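Local coordinates for Two-component system sensor histidine kinase (Bacteroides thetaiotaomicron, PDB 3OTT) that probably senses saccharides through its extracellular beta-propeller and beta-sandwich region and relays the signal as a membrane-bound histidine kinase and transcription regulator, at the interface of chains A and B. Sequence-based numbering; all coordinates share one arbitrary frame. Chains: chain A/B, Two-component system sensor histidine kinase.

The interface of chains A and B. Residues chain A 342, 372-374, 391, 420; chain B 72, 74-75, 128, 131.
A:Arg374 meets B:Asp72 in a two-pronged salt bridge between loops of the beta-propeller sensor regions of the two copies, one patch of a two-fold symmetric interface. This pairing may or may not be the signalling dimer. The guanidinium offers its side, not its tip: NE bonds OD2 of B:Asp72 at 2.8 Å, nearly straight at the hydrogen. Beside it, NH2 of A:Arg374 bonds OD1 of B:Asp72 at 2.7 Å. Both oxygens are met on their syn sides, yet the fit is twisted, the guanidinium and carboxylate planes lying 40° apart. The arginine chain leaves with CG anti to the backbone N (chi1 -170°) and bends at chi3 (-76°), turning its NE edge toward the acid. B:Leu128 lays CB over one guanidinium face, 3.8 Å from CZ of A:Arg374, offset toward the rim. A leucine in place of A:Arg374 would probably leave the B:Asp72 carboxylate without its charge partner and B:Leu128 without the flat group it packs on.

B:Asp72 OD1 also holds a water, which in turn contacts the backbone O of A:Ala342 at 2.6 Å, so this oxygen is linked to chain A directly through A:Arg374 and, by way of the water, to A:Ala342. Alongside, the hydroxyl OH of B:Tyr75 hydrogen-bonds NE2 of A:His372 at 2.7 Å, donor undecided, with the two side chains crossing at about a right angle.

Further out, the other imidazole nitrogen, ND1 of A:His372, accepts the backbone N of A:Arg374 at 3.1 Å, exactly in the ring plane, which probably helps to set the ring's rotation and point NE2 at the tyrosine. A:Asp391 places CB over the centre of one imidazole face. Its carboxylate reaches tip to tip toward B:Arg131, OD2 to NH1 at 3.4 Å, a weak hydrogen bond and a long salt bridge. On the tyrosine side, CG2 of B:Thr74 lies over one face of the B:Tyr75 ring, toward its rim.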
loop_
_atom_site.group_PDB
_atom_site.type_symbol
_atom_site.label_atom_id
_atom_site.label_comp_id
_atom_site.label_asym_id
_atom_site.label_seq_id
_atom_site.Cartn_x
_atom_site.Cartn_y
_atom_site.Cartn_z
ATOM N N ALA A 342 -2.223 11.181 16.377
ATOM C CA ALA A 342 -0.800 11.005 16.559
ATOM C C ALA A 342 0.027 11.488 15.357
ATOM O O ALA A 342 1.144 12.005 15.516
ATOM C CB ALA A 342 -0.498 9.501 16.821
ATOM N N HIS A 372 3.927 20.354 14.451
ATOM C CA HIS A 372 4.046 19.051 15.187
ATOM C C HIS A 372 2.945 18.116 14.734
ATOM O O HIS A 372 1.838 18.562 14.431
ATOM C CB HIS A 372 3.908 19.272 16.705
ATOM C CG HIS A 372 4.482 18.176 17.561
ATOM N ND1 HIS A 372 3.884 16.938 17.703
ATOM C CD2 HIS A 372 5.584 18.153 18.359
ATOM C CE1 HIS A 372 4.605 16.195 18.534
ATOM N NE2 HIS A 372 5.646 16.905 18.939
ATOM N N ASN A 373 3.212 16.815 14.724
ATOM C CA ASN A 373 2.260 15.840 14.213
ATOM C C ASN A 373 1.113 15.552 15.185
ATOM O O ASN A 373 -0.004 15.188 14.770
ATOM C CB ASN A 373 2.977 14.540 13.924
ATOM C CG ASN A 373 3.680 14.524 12.571
ATOM O OD1 ASN A 373 3.281 15.196 11.636
ATOM N ND2 ASN A 373 4.711 13.706 12.462
ATOM N N ARG A 374 1.377 15.700 16.479
ATOM C CA ARG A 374 0.480 15.135 17.500
ATOM C C ARG A 374 -0.635 16.148 17.781
ATOM O O ARG A 374 -0.437 17.129 18.489
ATOM C CB ARG A 374 1.293 14.798 18.778
ATOM C CG ARG A 374 0.584 13.988 19.843
ATOM C CD ARG A 374 1.523 13.285 20.879
ATOM N NE ARG A 374 2.157 12.108 20.279
ATOM C CZ ARG A 374 1.521 10.955 19.996
ATOM N NH1 ARG A 374 0.194 10.760 20.245
ATOM N NH2 ARG A 374 2.204 10.012 19.422
ATOM N N ASP A 391 1.238 19.448 20.015
ATOM C CA ASP A 391 2.478 19.519 20.799
ATOM C C ASP A 391 3.546 20.473 20.175
ATOM O O ASP A 391 4.693 20.472 20.577
ATOM C CB ASP A 391 3.027 18.088 21.046
ATOM C CG ASP A 391 2.322 17.364 22.216
ATOM O OD1 ASP A 391 1.603 18.021 23.003
ATOM O OD2 ASP A 391 2.509 16.121 22.376
ATOM N N TRP A 420 3.168 22.732 24.490
ATOM C CA TRP A 420 2.339 21.533 24.602
ATOM C C TRP A 420 0.913 21.897 25.010
ATOM O O TRP A 420 0.577 21.945 26.206
ATOM C CB TRP A 420 2.964 20.495 25.538
ATOM C CG TRP A 420 4.361 20.056 25.094
ATOM C CD1 TRP A 420 4.855 20.026 23.803
ATOM C CD2 TRP A 420 5.437 19.617 25.935
ATOM N NE1 TRP A 420 6.158 19.590 23.802
ATOM C CE2 TRP A 420 6.540 19.325 25.091
ATOM C CE3 TRP A 420 5.579 19.437 27.324
ATOM C CZ2 TRP A 420 7.778 18.850 25.594
ATOM C CZ3 TRP A 420 6.818 18.964 27.830
ATOM C CH2 TRP A 420 7.895 18.678 26.960
ATOM N N ASP B 72 7.120 10.296 16.907
ATOM C CA ASP B 72 6.469 11.459 16.250
ATOM C C ASP B 72 7.309 12.102 15.130
ATOM O O ASP B 72 7.138 13.264 14.849
ATOM C CB ASP B 72 5.988 12.518 17.287
ATOM C CG ASP B 72 4.982 11.940 18.338
ATOM O OD1 ASP B 72 4.449 10.809 18.108
ATOM O OD2 ASP B 72 4.727 12.619 19.386
ATOM N N THR B 74 10.122 13.172 15.175
ATOM C CA THR B 74 10.881 14.297 15.645
ATOM C C THR B 74 11.715 14.041 16.887
ATOM O O THR B 74 12.617 14.829 17.159
ATOM C CB THR B 74 10.036 15.597 15.803
ATOM O OG1 THR B 74 10.923 16.700 15.998
ATOM C CG2 THR B 74 9.060 15.549 16.998
ATOM N N TYR B 75 11.428 12.982 17.656
ATOM C CA TYR B 75 12.218 12.727 18.897
ATOM C C TYR B 75 13.050 11.455 18.840
ATOM O O TYR B 75 12.682 10.476 18.212
ATOM C CB TYR B 75 11.336 12.645 20.164
ATOM C CG TYR B 75 10.362 13.789 20.361
ATOM C CD1 TYR B 75 10.796 15.056 20.818
ATOM C CD2 TYR B 75 9.004 13.612 20.118
ATOM C CE1 TYR B 75 9.891 16.113 20.966
ATOM C CE2 TYR B 75 8.088 14.678 20.251
ATOM C CZ TYR B 75 8.535 15.901 20.674
ATOM O OH TYR B 75 7.571 16.883 20.830
ATOM N N LEU B 128 1.333 7.388 24.389
ATOM C CA LEU B 128 1.990 8.652 23.991
ATOM C C LEU B 128 1.038 9.821 23.975
ATOM O O LEU B 128 1.486 10.955 24.091
ATOM C CB LEU B 128 2.667 8.517 22.636
ATOM C CG LEU B 128 3.811 7.481 22.593
ATOM C CD1 LEU B 128 4.228 7.249 21.141
ATOM C CD2 LEU B 128 5.045 7.928 23.450
ATOM N N ARG B 131 -0.037 10.064 27.972
ATOM C CA ARG B 131 1.154 10.055 28.815
ATOM C C ARG B 131 0.995 9.132 30.072
ATOM O O ARG B 131 1.661 9.312 31.108
ATOM C CB ARG B 131 1.634 11.513 29.106
ATOM C CG ARG B 131 2.019 12.332 27.783
ATOM C CD ARG B 131 2.681 13.788 27.989
ATOM N NE ARG B 131 3.806 14.028 27.036
ATOM C CZ ARG B 131 3.850 14.913 26.002
ATOM N NH1 ARG B 131 2.832 15.757 25.730
ATOM N NH2 ARG B 131 4.959 14.973 25.237
HETATM O O HOH W 1 3.288 10.514 15.730
#